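Local structure of oxidoreductase (Listeria innocua, 3E18) at residues A[11-16]-A[47-52]; A[41-46]-A[53-58]; A[238-241]-A[246-249]. The protein binds NAD in a Rossmann-fold domain and is probably a dehydrogenase of the GFO/IDH/MocA oxidoreductase family, with a substrate that is not known. All coordinates share one frame; numbering follows the deposited sequence.

Interaction 1: A[11-16]-A[47-52]. With NAD (nicotinamide-adenine-dinucleotide), chain E.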
loop_
_atom_site.group_PDB
_atom_site.type_symbol
_atom_site.label_atom_id
_atom_site.label_comp_id
_atom_site.label_asym_id
_atom_site.label_seq_id
_atom_site.Cartn_x
_atom_site.Cartn_y
_atom_site.Cartn_z
ATOM N N VAL A 11 -36.023 -15.056 -4.676
ATOM C CA VAL A 11 -35.621 -15.768 -5.895
ATOM C C VAL A 11 -34.139 -16.130 -5.792
ATOM O O VAL A 11 -33.258 -15.270 -5.902
ATOM C CB VAL A 11 -35.854 -14.915 -7.167
ATOM C CG1 VAL A 11 -35.535 -15.717 -8.412
ATOM C CG2 VAL A 11 -37.291 -14.406 -7.210
ATOM N N GLY A 12 -33.871 -17.412 -5.589
ATOM C CA GLY A 12 -32.522 -17.871 -5.325
ATOM C C GLY A 12 -32.435 -18.210 -3.851
ATOM O O GLY A 12 -32.124 -17.354 -3.027
ATOM N N TYR A 13 -32.720 -19.462 -3.516
ATOM C CA TYR A 13 -32.699 -19.878 -2.124
ATOM C C TYR A 13 -31.365 -20.540 -1.756
ATOM O O TYR A 13 -31.304 -21.709 -1.355
ATOM C CB TYR A 13 -33.897 -20.781 -1.822
ATOM C CG TYR A 13 -34.154 -20.973 -0.349
ATOM C CD1 TYR A 13 -34.662 -19.939 0.428
ATOM C CD2 TYR A 13 -33.895 -22.203 0.267
ATOM C CE1 TYR A 13 -34.897 -20.115 1.787
ATOM C CE2 TYR A 13 -34.112 -22.383 1.619
ATOM C CZ TYR A 13 -34.622 -21.346 2.371
ATOM O OH TYR A 13 -34.839 -21.540 3.715
ATOM N N GLY A 14 -30.286 -19.782 -1.895
ATOM C CA GLY A 14 -28.968 -20.288 -1.537
ATOM C C GLY A 14 -28.541 -19.698 -0.213
ATOM O O GLY A 14 -29.386 -19.376 0.622
ATOM N N GLY A 15 -27.230 -19.545 -0.030
ATOM C CA GLY A 15 -26.673 -18.974 1.193
ATOM C C GLY A 15 -27.276 -17.639 1.608
ATOM O O GLY A 15 -27.788 -17.499 2.725
ATOM N N MET A 16 -27.240 -16.665 0.703
ATOM C CA MET A 16 -27.720 -15.327 1.018
ATOM C C MET A 16 -29.244 -15.218 0.922
ATOM O O MET A 16 -29.876 -14.522 1.720
ATOM C CB MET A 16 -27.055 -14.300 0.099
ATOM C CG MET A 16 -27.118 -12.869 0.612
ATOM S SD MET A 16 -26.466 -12.605 2.293
ATOM C CE MET A 16 -26.951 -10.904 2.544
ATOM N N ALA A 47 -39.494 -25.220 1.589
ATOM C CA ALA A 47 -40.762 -25.782 2.046
ATOM C C ALA A 47 -40.613 -26.376 3.451
ATOM O O ALA A 47 -41.487 -26.196 4.305
ATOM C CB ALA A 47 -41.245 -26.837 1.072
ATOM N N GLN A 48 -39.482 -27.037 3.696
ATOM C CA GLN A 48 -39.168 -27.580 5.025
ATOM C C GLN A 48 -38.754 -26.522 6.060
ATOM O O GLN A 48 -38.364 -26.861 7.175
ATOM C CB GLN A 48 -38.134 -28.703 4.924
ATOM C CG GLN A 48 -38.651 -29.901 4.174
ATOM C CD GLN A 48 -37.905 -31.171 4.510
ATOM O OE1 GLN A 48 -37.353 -31.833 3.623
ATOM N NE2 GLN A 48 -37.880 -31.527 5.799
ATOM N N LYS A 49 -38.816 -25.245 5.688
ATOM C CA LYS A 49 -38.735 -24.165 6.658
ATOM C C LYS A 49 -40.089 -23.457 6.758
ATOM O O LYS A 49 -40.183 -22.345 7.274
ATOM C CB LYS A 49 -37.608 -23.181 6.319
ATOM C CG LYS A 49 -36.209 -23.790 6.398
ATOM C CD LYS A 49 -35.209 -22.827 7.016
ATOM C CE LYS A 49 -33.953 -23.559 7.500
ATOM N NZ LYS A 49 -34.235 -24.549 8.580
ATOM N N GLY A 50 -41.134 -24.117 6.252
ATOM C CA GLY A 50 -42.501 -23.613 6.347
ATOM C C GLY A 50 -42.806 -22.426 5.449
ATOM O O GLY A 50 -43.704 -21.622 5.758
ATOM N N LEU A 51 -42.058 -22.315 4.348
ATOM C CA LEU A 51 -42.197 -21.192 3.397
ATOM C C LEU A 51 -42.975 -21.622 2.159
ATOM O O LEU A 51 -42.811 -22.748 1.686
ATOM C CB LEU A 51 -40.814 -20.668 2.975
ATOM C CG LEU A 51 -39.861 -20.163 4.061
ATOM C CD1 LEU A 51 -38.425 -20.108 3.546
ATOM C CD2 LEU A 51 -40.300 -18.802 4.599
ATOM N N LYS A 52 -43.823 -20.731 1.642
ATOM C CA LYS A 52 -44.535 -20.991 0.382
ATOM C C LYS A 52 -43.528 -21.103 -0.761
ATOM O O LYS A 52 -42.594 -20.299 -0.854
ATOM C CB LYS A 52 -45.529 -19.872 0.074
ATOM C CG LYS A 52 -46.391 -20.110 -1.166
ATOM C CD LYS A 52 -46.767 -18.797 -1.842
ATOM C CE LYS A 52 -48.000 -18.954 -2.738
ATOM N NZ LYS A 52 -47.918 -20.132 -3.659
HETATM P PA NAD E . -25.537 -19.686 -3.759
HETATM O O1A NAD E . -25.345 -20.121 -2.357
HETATM O O2A NAD E . -24.841 -20.524 -4.751
HETATM O O5B NAD E . -27.105 -19.597 -4.095
HETATM C C5B NAD E . -27.618 -19.160 -5.333
HETATM C C4B NAD E . -28.970 -19.840 -5.525
HETATM O O4B NAD E . -29.618 -19.358 -6.687
HETATM C C3B NAD E . -28.805 -21.348 -5.696
HETATM O O3B NAD E . -29.637 -22.007 -4.771
HETATM C C2B NAD E . -29.259 -21.606 -7.118
HETATM O O2B NAD E . -29.892 -22.856 -7.271
HETATM C C1B NAD E . -30.202 -20.444 -7.374
HETATM N N9A NAD E . -30.350 -20.111 -8.800
HETATM C C8A NAD E . -29.386 -20.152 -9.778
HETATM N N7A NAD E . -29.942 -19.752 -10.946
HETATM C C5A NAD E . -31.245 -19.463 -10.721
HETATM C C6A NAD E . -32.268 -19.028 -11.557
HETATM N N6A NAD E . -31.980 -18.651 -12.801
HETATM N N1A NAD E . -33.533 -18.815 -11.029
HETATM C C2A NAD E . -33.785 -19.038 -9.690
HETATM N N3A NAD E . -32.765 -19.473 -8.869
HETATM C C4A NAD E . -31.517 -19.684 -9.376
HETATM O O3 NAD E . -25.043 -18.150 -3.902
HETATM P PN NAD E . -24.985 -17.095 -2.707
HETATM O O1N NAD E . -23.656 -17.165 -2.042
HETATM O O2N NAD E . -26.227 -17.142 -1.904
HETATM O O5D NAD E . -24.975 -15.686 -3.538
HETATM C C5D NAD E . -26.024 -15.293 -4.395
HETATM C C4D NAD E . -25.951 -13.769 -4.641
HETATM O O4D NAD E . -25.859 -13.086 -3.403
HETATM C C3D NAD E . -24.726 -13.347 -5.432
HETATM O O3D NAD E . -25.053 -12.224 -6.237
HETATM C C2D NAD E . -23.725 -12.893 -4.390
HETATM O O2D NAD E . -22.898 -11.880 -4.915
HETATM C C1D NAD E . -24.644 -12.345 -3.306
HETATM N N1N NAD E . -24.096 -12.366 -1.924
HETATM C C2N NAD E . -24.077 -11.175 -1.255
HETATM C C3N NAD E . -23.595 -11.070 0.045
HETATM C C7N NAD E . -23.819 -9.792 0.793
HETATM O O7N NAD E . -23.165 -9.597 2.019
HETATM N N7N NAD E . -24.641 -8.860 0.301
HETATM C C4N NAD E . -23.147 -12.225 0.702
HETATM C C5N NAD E . -23.181 -13.448 0.026
HETATM C C6N NAD E . -23.667 -13.507 -1.286
#
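Tyr-13 reaches from the glycine-rich loop to the turn at 47-52 and touches it with the far end of its ring. Its CG lies anti to the backbone N (chi1 -165°), which sends the ring away from the dinucleotide and toward Lys-49 and Leu-51. The phenol OH rests against the aliphatic part of Lys-49, with CD 3.6 Å from OH, and the two side chains cross at about a right angle. CB, CG and CD of Lys-49 line up against this OH, and the bends at chi2 and chi4 lead the ammonium end away. Leu-51 brings one methyl, CD1, obliquely to the ring, 3.9 Å from CE1 of Tyr-13. A long aromatic suits this place because it spans the gap between backbones whose nearest CA atoms, of Tyr-13 and Ala-47, are 10.8 Å apart. Val-21 of helix 15-25 and Val-35 of strand 30-36 also touch both Tyr-13 and Leu-51. Gly-50, with positive phi, is the C-prime residue of a Schellman motif that ends helix 40-47.

Backbone amides grip the phosphates of NAD, while the side chain of Met-16 meets the nicotinamide. Gly-15 N donates to O1A of NAD at 3.0 Å and Met-16 N to O2N of NAD at 2.8 Å, the latter almost straight at 178°. Gly-14 CA comes within 3.2 Å of O5B of NAD, where a side chain would have no room. Met-16, bent at chi2, lays its SD 3.7 Å from C4N of the nicotinamide. Such a turn between strand and helix, binding the pyrophosphate through backbone amides, is the glycine-rich dinucleotide-binding loop of the Rossmann fold.

Interaction 2: A[41-46]-A[53-58]. With NAD (nicotinamide-adenine-dinucleotide), chain E.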
loop_
_atom_site.group_PDB
_atom_site.type_symbol
_atom_site.label_atom_id
_atom_site.label_comp_id
_atom_site.label_asym_id
_atom_site.label_seq_id
_atom_site.Cartn_x
_atom_site.Cartn_y
_atom_site.Cartn_z
ATOM N N GLU A 41 -34.319 -29.389 -5.209
ATOM C CA GLU A 41 -33.641 -29.565 -3.920
ATOM C C GLU A 41 -33.770 -28.337 -3.011
ATOM O O GLU A 41 -34.072 -28.450 -1.814
ATOM C CB GLU A 41 -32.157 -29.871 -4.175
ATOM C CG GLU A 41 -31.245 -29.845 -2.941
ATOM C CD GLU A 41 -29.821 -29.381 -3.258
ATOM O OE1 GLU A 41 -29.389 -29.479 -4.435
ATOM O OE2 GLU A 41 -29.132 -28.912 -2.322
ATOM N N LYS A 42 -33.545 -27.162 -3.587
ATOM C CA LYS A 42 -33.631 -25.935 -2.829
ATOM C C LYS A 42 -35.061 -25.485 -2.564
ATOM O O LYS A 42 -35.325 -24.836 -1.555
ATOM C CB LYS A 42 -32.800 -24.837 -3.488
ATOM C CG LYS A 42 -31.497 -24.567 -2.740
ATOM C CD LYS A 42 -30.449 -25.644 -2.915
ATOM C CE LYS A 42 -29.358 -25.205 -3.887
ATOM N NZ LYS A 42 -28.549 -24.044 -3.397
ATOM N N ARG A 43 -35.978 -25.842 -3.457
ATOM C CA ARG A 43 -37.393 -25.574 -3.245
ATOM C C ARG A 43 -37.947 -26.416 -2.091
ATOM O O ARG A 43 -38.726 -25.910 -1.272
ATOM C CB ARG A 43 -38.195 -25.807 -4.528
ATOM C CG ARG A 43 -37.965 -24.739 -5.614
ATOM C CD ARG A 43 -39.064 -24.749 -6.677
ATOM N NE ARG A 43 -39.213 -26.044 -7.341
ATOM C CZ ARG A 43 -38.553 -26.413 -8.439
ATOM N NH1 ARG A 43 -37.690 -25.588 -9.019
ATOM N NH2 ARG A 43 -38.764 -27.615 -8.963
ATOM N N GLU A 44 -37.524 -27.682 -2.029
ATOM C CA GLU A 44 -37.873 -28.593 -0.933
ATOM C C GLU A 44 -37.343 -28.068 0.394
ATOM O O GLU A 44 -38.062 -28.061 1.397
ATOM C CB GLU A 44 -37.280 -29.985 -1.174
ATOM C CG GLU A 44 -37.937 -30.811 -2.279
ATOM C CD GLU A 44 -37.055 -31.987 -2.748
ATOM O OE1 GLU A 44 -37.329 -32.544 -3.840
ATOM O OE2 GLU A 44 -36.086 -32.352 -2.034
ATOM N N ALA A 45 -36.086 -27.622 0.384
ATOM C CA ALA A 45 -35.439 -27.049 1.565
ATOM C C ALA A 45 -36.167 -25.822 2.124
ATOM O O ALA A 45 -36.211 -25.633 3.344
ATOM C CB ALA A 45 -33.970 -26.726 1.274
ATOM N N ALA A 46 -36.732 -24.994 1.243
ATOM C CA ALA A 46 -37.507 -23.822 1.664
ATOM C C ALA A 46 -38.875 -24.228 2.223
ATOM O O ALA A 46 -39.352 -23.658 3.204
ATOM C CB ALA A 46 -37.670 -22.865 0.513
ATOM N N ILE A 53 -43.705 -22.109 -1.615
ATOM C CA ILE A 53 -42.831 -22.262 -2.782
ATOM C C ILE A 53 -43.564 -22.197 -4.117
ATOM O O ILE A 53 -44.687 -22.691 -4.251
ATOM C CB ILE A 53 -41.937 -23.521 -2.704
ATOM C CG1 ILE A 53 -42.776 -24.782 -2.480
ATOM C CG2 ILE A 53 -40.888 -23.349 -1.602
ATOM C CD1 ILE A 53 -42.064 -26.071 -2.858
ATOM N N TYR A 54 -42.928 -21.549 -5.088
ATOM C CA TYR A 54 -43.466 -21.425 -6.427
ATOM C C TYR A 54 -42.779 -22.430 -7.322
ATOM O O TYR A 54 -41.601 -22.726 -7.129
ATOM C CB TYR A 54 -43.230 -20.015 -6.963
ATOM C CG TYR A 54 -44.099 -18.959 -6.334
ATOM C CD1 TYR A 54 -45.281 -18.543 -6.951
ATOM C CD2 TYR A 54 -43.730 -18.350 -5.135
ATOM C CE1 TYR A 54 -46.085 -17.561 -6.377
ATOM C CE2 TYR A 54 -44.518 -17.371 -4.557
ATOM C CZ TYR A 54 -45.697 -16.981 -5.184
ATOM O OH TYR A 54 -46.475 -16.007 -4.613
ATOM N N GLU A 55 -43.513 -22.947 -8.306
ATOM C CA GLU A 55 -42.974 -23.949 -9.229
ATOM C C GLU A 55 -42.145 -23.340 -10.363
ATOM O O GLU A 55 -41.319 -24.023 -10.975
ATOM C CB GLU A 55 -44.096 -24.827 -9.804
ATOM C CG GLU A 55 -44.832 -25.687 -8.768
ATOM C CD GLU A 55 -43.922 -26.686 -8.061
ATOM O OE1 GLU A 55 -43.179 -27.419 -8.751
ATOM O OE2 GLU A 55 -43.954 -26.738 -6.812
ATOM N N SER A 56 -42.369 -22.059 -10.641
ATOM C CA SER A 56 -41.653 -21.373 -11.706
ATOM C C SER A 56 -41.501 -19.894 -11.387
ATOM O O SER A 56 -42.263 -19.337 -10.600
ATOM C CB SER A 56 -42.380 -21.548 -13.041
ATOM O OG SER A 56 -43.595 -20.820 -13.043
ATOM N N TYR A 57 -40.517 -19.260 -12.015
ATOM C CA TYR A 57 -40.335 -17.825 -11.865
ATOM C C TYR A 57 -41.495 -17.092 -12.532
ATOM O O TYR A 57 -41.997 -16.106 -12.004
ATOM C CB TYR A 57 -38.977 -17.389 -12.423
ATOM C CG TYR A 57 -38.649 -15.935 -12.173
ATOM C CD1 TYR A 57 -38.658 -15.406 -10.877
ATOM C CD2 TYR A 57 -38.316 -15.089 -13.231
ATOM C CE1 TYR A 57 -38.359 -14.055 -10.652
ATOM C CE2 TYR A 57 -38.004 -13.745 -13.010
ATOM C CZ TYR A 57 -38.025 -13.243 -11.715
ATOM O OH TYR A 57 -37.720 -11.921 -11.477
ATOM N N GLU A 58 -41.944 -17.620 -13.671
ATOM C CA GLU A 58 -43.167 -17.168 -14.346
ATOM C C GLU A 58 -44.373 -17.104 -13.394
ATOM O O GLU A 58 -45.152 -16.159 -13.447
ATOM C CB GLU A 58 -43.458 -18.098 -15.532
ATOM C CG GLU A 58 -44.641 -17.700 -16.431
ATOM C CD GLU A 58 -44.953 -18.737 -17.529
ATOM O OE1 GLU A 58 -44.372 -19.852 -17.509
ATOM O OE2 GLU A 58 -45.788 -18.432 -18.414
HETATM P PA NAD E . -25.537 -19.686 -3.759
HETATM O O1A NAD E . -25.345 -20.121 -2.357
HETATM O O2A NAD E . -24.841 -20.524 -4.751
HETATM O O5B NAD E . -27.105 -19.597 -4.095
HETATM C C5B NAD E . -27.618 -19.160 -5.333
HETATM C C4B NAD E . -28.970 -19.840 -5.525
HETATM O O4B NAD E . -29.618 -19.358 -6.687
HETATM C C3B NAD E . -28.805 -21.348 -5.696
HETATM O O3B NAD E . -29.637 -22.007 -4.771
HETATM C C2B NAD E . -29.259 -21.606 -7.118
HETATM O O2B NAD E . -29.892 -22.856 -7.271
HETATM C C1B NAD E . -30.202 -20.444 -7.374
HETATM N N9A NAD E . -30.350 -20.111 -8.800
HETATM C C8A NAD E . -29.386 -20.152 -9.778
HETATM N N7A NAD E . -29.942 -19.752 -10.946
HETATM C C5A NAD E . -31.245 -19.463 -10.721
HETATM C C6A NAD E . -32.268 -19.028 -11.557
HETATM N N6A NAD E . -31.980 -18.651 -12.801
HETATM N N1A NAD E . -33.533 -18.815 -11.029
HETATM C C2A NAD E . -33.785 -19.038 -9.690
HETATM N N3A NAD E . -32.765 -19.473 -8.869
HETATM C C4A NAD E . -31.517 -19.684 -9.376
HETATM O O3 NAD E . -25.043 -18.150 -3.902
HETATM P PN NAD E . -24.985 -17.095 -2.707
HETATM O O1N NAD E . -23.656 -17.165 -2.042
HETATM O O2N NAD E . -26.227 -17.142 -1.904
HETATM O O5D NAD E . -24.975 -15.686 -3.538
HETATM C C5D NAD E . -26.024 -15.293 -4.395
HETATM C C4D NAD E . -25.951 -13.769 -4.641
HETATM O O4D NAD E . -25.859 -13.086 -3.403
HETATM C C3D NAD E . -24.726 -13.347 -5.432
HETATM O O3D NAD E . -25.053 -12.224 -6.237
HETATM C C2D NAD E . -23.725 -12.893 -4.390
HETATM O O2D NAD E . -22.898 -11.880 -4.915
HETATM C C1D NAD E . -24.644 -12.345 -3.306
HETATM N N1N NAD E . -24.096 -12.366 -1.924
HETATM C C2N NAD E . -24.077 -11.175 -1.255
HETATM C C3N NAD E . -23.595 -11.070 0.045
HETATM C C7N NAD E . -23.819 -9.792 0.793
HETATM O O7N NAD E . -23.165 -9.597 2.019
HETATM N N7N NAD E . -24.641 -8.860 0.301
HETATM C C4N NAD E . -23.147 -12.225 0.702
HETATM C C5N NAD E . -23.181 -13.448 0.026
HETATM C C6N NAD E . -23.667 -13.507 -1.286
#
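Helix 40-47 runs beside an extended piece of chain that leads into helix 57-62, and the backbones come nearest at Arg-43 and Ile-53, whose CA atoms are 6.4 Å apart. Ile-53 meets the helix with both ends of its branched side chain. Its CG2 packs 3.4 Å from the carbonyl O of Arg-43 and 3.9 Å from CB of Ala-46, while CD1 lies by the same Arg-43 oxygen. The latter follows from chi1 of 55°, which sets CG1 between the backbone N and the carbonyl carbon. The small Ala-46 allows this close approach and also touches Val-35 and Tyr-13.

Both segments belong to the Rossmann-fold domain, where helix 40-47 follows strand 30-36 and, after the turn at 47-52, residues 53-56 lead into helix 57-62. Arg-43 extends over that chain: its CD sits 3.3 Å from the carbonyl O of Tyr-54, a buried oxygen that finds no hydrogen-bond partner in the model. A bend at chi3 (-57°) then turns the guanidinium so that the carbonyl O of Glu-55 lies over one of its faces. NH1 instead hydrogen-bonds to the backbone O of Asp-37 and, weakly, to that of Ile-38. Glu-55 OE1 is 4.4 Å from NH2 of Arg-43 and well out of the guanidinium plane, so the two probably attract only as charges.

One residue earlier on the helix, Lys-42 points to the cofactor: its chain bends at three torsions and NZ donates to O3B of the adenosine ribose of NAD at 2.7 Å. Ser-56 occupies the N-cap position of helix 57-62, where its OG accepts a hydrogen bond from Ala-59 N.

Interaction 3: A[238-241]-A[246-249]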
loop_
_atom_site.group_PDB
_atom_site.type_symbol
_atom_site.label_atom_id
_atom_site.label_comp_id
_atom_site.label_asym_id
_atom_site.label_seq_id
_atom_site.Cartn_x
_atom_site.Cartn_y
_atom_site.Cartn_z
ATOM N N ARG A 238 -8.024 -3.825 9.078
ATOM C CA ARG A 238 -9.231 -3.564 8.305
ATOM C C ARG A 238 -9.217 -2.126 7.767
ATOM O O ARG A 238 -9.500 -1.914 6.593
ATOM C CB ARG A 238 -10.471 -3.855 9.163
ATOM C CG ARG A 238 -11.818 -3.537 8.526
ATOM C CD ARG A 238 -12.193 -4.432 7.356
ATOM N NE ARG A 238 -13.377 -3.905 6.687
ATOM C CZ ARG A 238 -13.373 -2.975 5.735
ATOM N NH1 ARG A 238 -12.240 -2.466 5.263
ATOM N NH2 ARG A 238 -14.521 -2.577 5.227
ATOM N N TRP A 239 -8.863 -1.160 8.613
ATOM C CA TRP A 239 -8.835 0.270 8.201
ATOM C C TRP A 239 -7.538 0.923 8.660
ATOM O O TRP A 239 -7.058 0.647 9.755
ATOM C CB TRP A 239 -10.010 1.015 8.825
ATOM C CG TRP A 239 -11.365 0.681 8.206
ATOM C CD1 TRP A 239 -12.302 -0.190 8.690
ATOM C CD2 TRP A 239 -11.907 1.234 7.013
ATOM N NE1 TRP A 239 -13.404 -0.221 7.860
ATOM C CE2 TRP A 239 -13.186 0.654 6.825
ATOM C CE3 TRP A 239 -11.443 2.181 6.084
ATOM C CZ2 TRP A 239 -14.003 0.981 5.739
ATOM C CZ3 TRP A 239 -12.246 2.499 5.003
ATOM C CH2 TRP A 239 -13.511 1.903 4.834
ATOM N N TYR A 240 -6.958 1.774 7.818
ATOM C CA TYR A 240 -5.820 2.578 8.214
ATOM C C TYR A 240 -6.040 3.893 7.497
ATOM O O TYR A 240 -6.065 3.937 6.270
ATOM C CB TYR A 240 -4.492 1.932 7.802
ATOM C CG TYR A 240 -3.248 2.766 8.128
ATOM C CD1 TYR A 240 -2.698 2.782 9.420
ATOM C CD2 TYR A 240 -2.628 3.534 7.142
ATOM C CE1 TYR A 240 -1.556 3.546 9.714
ATOM C CE2 TYR A 240 -1.487 4.296 7.422
ATOM C CZ TYR A 240 -0.963 4.305 8.708
ATOM O OH TYR A 240 0.165 5.056 8.968
ATOM N N VAL A 241 -6.250 4.950 8.264
ATOM C CA VAL A 241 -6.685 6.224 7.671
ATOM C C VAL A 241 -5.813 7.379 8.127
ATOM O O VAL A 241 -5.377 7.412 9.256
ATOM C CB VAL A 241 -8.202 6.510 7.951
ATOM C CG1 VAL A 241 -9.110 5.493 7.209
ATOM C CG2 VAL A 241 -8.520 6.489 9.458
ATOM N N GLY A 246 -3.873 13.704 12.436
ATOM C CA GLY A 246 -3.852 12.388 13.063
ATOM C C GLY A 246 -3.977 11.233 12.104
ATOM O O GLY A 246 -4.082 11.423 10.889
ATOM N N THR A 247 -3.986 10.035 12.681
ATOM C CA THR A 247 -4.007 8.785 11.961
ATOM C C THR A 247 -4.903 7.864 12.799
ATOM O O THR A 247 -4.885 7.954 14.028
ATOM C CB THR A 247 -2.559 8.197 11.837
ATOM O OG1 THR A 247 -1.694 9.160 11.212
ATOM C CG2 THR A 247 -2.537 6.923 11.025
ATOM N N GLY A 248 -5.694 7.020 12.137
ATOM C CA GLY A 248 -6.538 6.032 12.824
ATOM C C GLY A 248 -6.370 4.621 12.300
ATOM O O GLY A 248 -5.989 4.404 11.164
ATOM N N ILE A 249 -6.686 3.642 13.135
ATOM C CA ILE A 249 -6.542 2.269 12.729
ATOM C C ILE A 249 -7.716 1.501 13.341
ATOM O O ILE A 249 -8.108 1.765 14.494
ATOM C CB ILE A 249 -5.142 1.688 13.160
ATOM C CG1 ILE A 249 -4.868 0.313 12.527
ATOM C CG2 ILE A 249 -5.001 1.619 14.693
ATOM C CD1 ILE A 249 -3.407 -0.120 12.621
#
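Val-241 and Gly-248 are joined by two backbone hydrogen bonds, which make them a hydrogen-bonded pair of antiparallel strands. Val-241 N donates to Gly-248 O at 3.0 Å and Gly-248 N returns a bond to Val-241 O at 2.9 Å, both close to straight. The neighbouring Tyr-240 and Ile-249 form a non-hydrogen-bonded pair, and the strand axes run at 177° to one another.

Weaker CA-H...O contacts supplement these bonds. Ile-249 CA lies 3.4 Å from Trp-239 O, and Thr-247 CA lies 3.3 Å from Val-241 O, an oxygen that thus serves both Gly-248 and Thr-247.

Apolar packing falls on two faces. On that of Tyr-240 and Ile-249, the tyrosine has CG anti to its own N (chi1 177°), which carries the ring along the partner strand toward Thr-247; CE1 of Tyr-240 and CG2 of Thr-247 are 3.8 Å apart. Ile-249 CD1 comes more loosely to the ring's edge, 4.4 Å from CD1 of Tyr-240. On the other face, against Met-137 of helix 129-140, Val-241 stands opposite Gly-248, and its CG2 lies 3.7 Å from Gly-248 O. The absence of a side chain on Gly-248 suits this spot, since a CB there would be tight against that methyl.

The polar ends find partners elsewhere. Tyr-240 OH bonds to Ile-234 O and Asn-232 ND2 of the second subunit, and Thr-247 OG1 to Phe-233 N of that subunit. The indole NE1 of Trp-239 lies over the guanidinium face of Arg-238, 3.5 Å above its plane. NE of Arg-238 forms a salt bridge with Asp-130, and NE1 of Trp-239 hydrogen-bonds to the same carboxylate oxygen, OD2. These two residues face Ile-250 in a classic beta bulge, in a beta hairpin of the C-terminal domain's large mixed sheet, whose face bearing Tyr-240 and Ile-249 packs, at this hairpin, against the second subunit.

Interactions 1 and 2 adjoin in the Rossmann-fold domain, their centres 8 Å apart, and share helix 40-47 with the turn that ends it: Leu-51 N probably bonds to Ala-46 O, and Tyr-13 packs against Ala-46 and Lys-42. Both are partly buried and rest on side-chain packing, while some of their polar groups serve NAD: amides from 11-16 at the pyrophosphate, a lysine from 41-46 at the adenosine ribose. Interaction 3 lies about 40 Å from interaction 1, centre to centre, in the C-terminal domain. It is wholly buried and held by backbone hydrogen bonds between strands, and its polar side chains turn to the second subunit and to Asp-130 rather than to a cofactor.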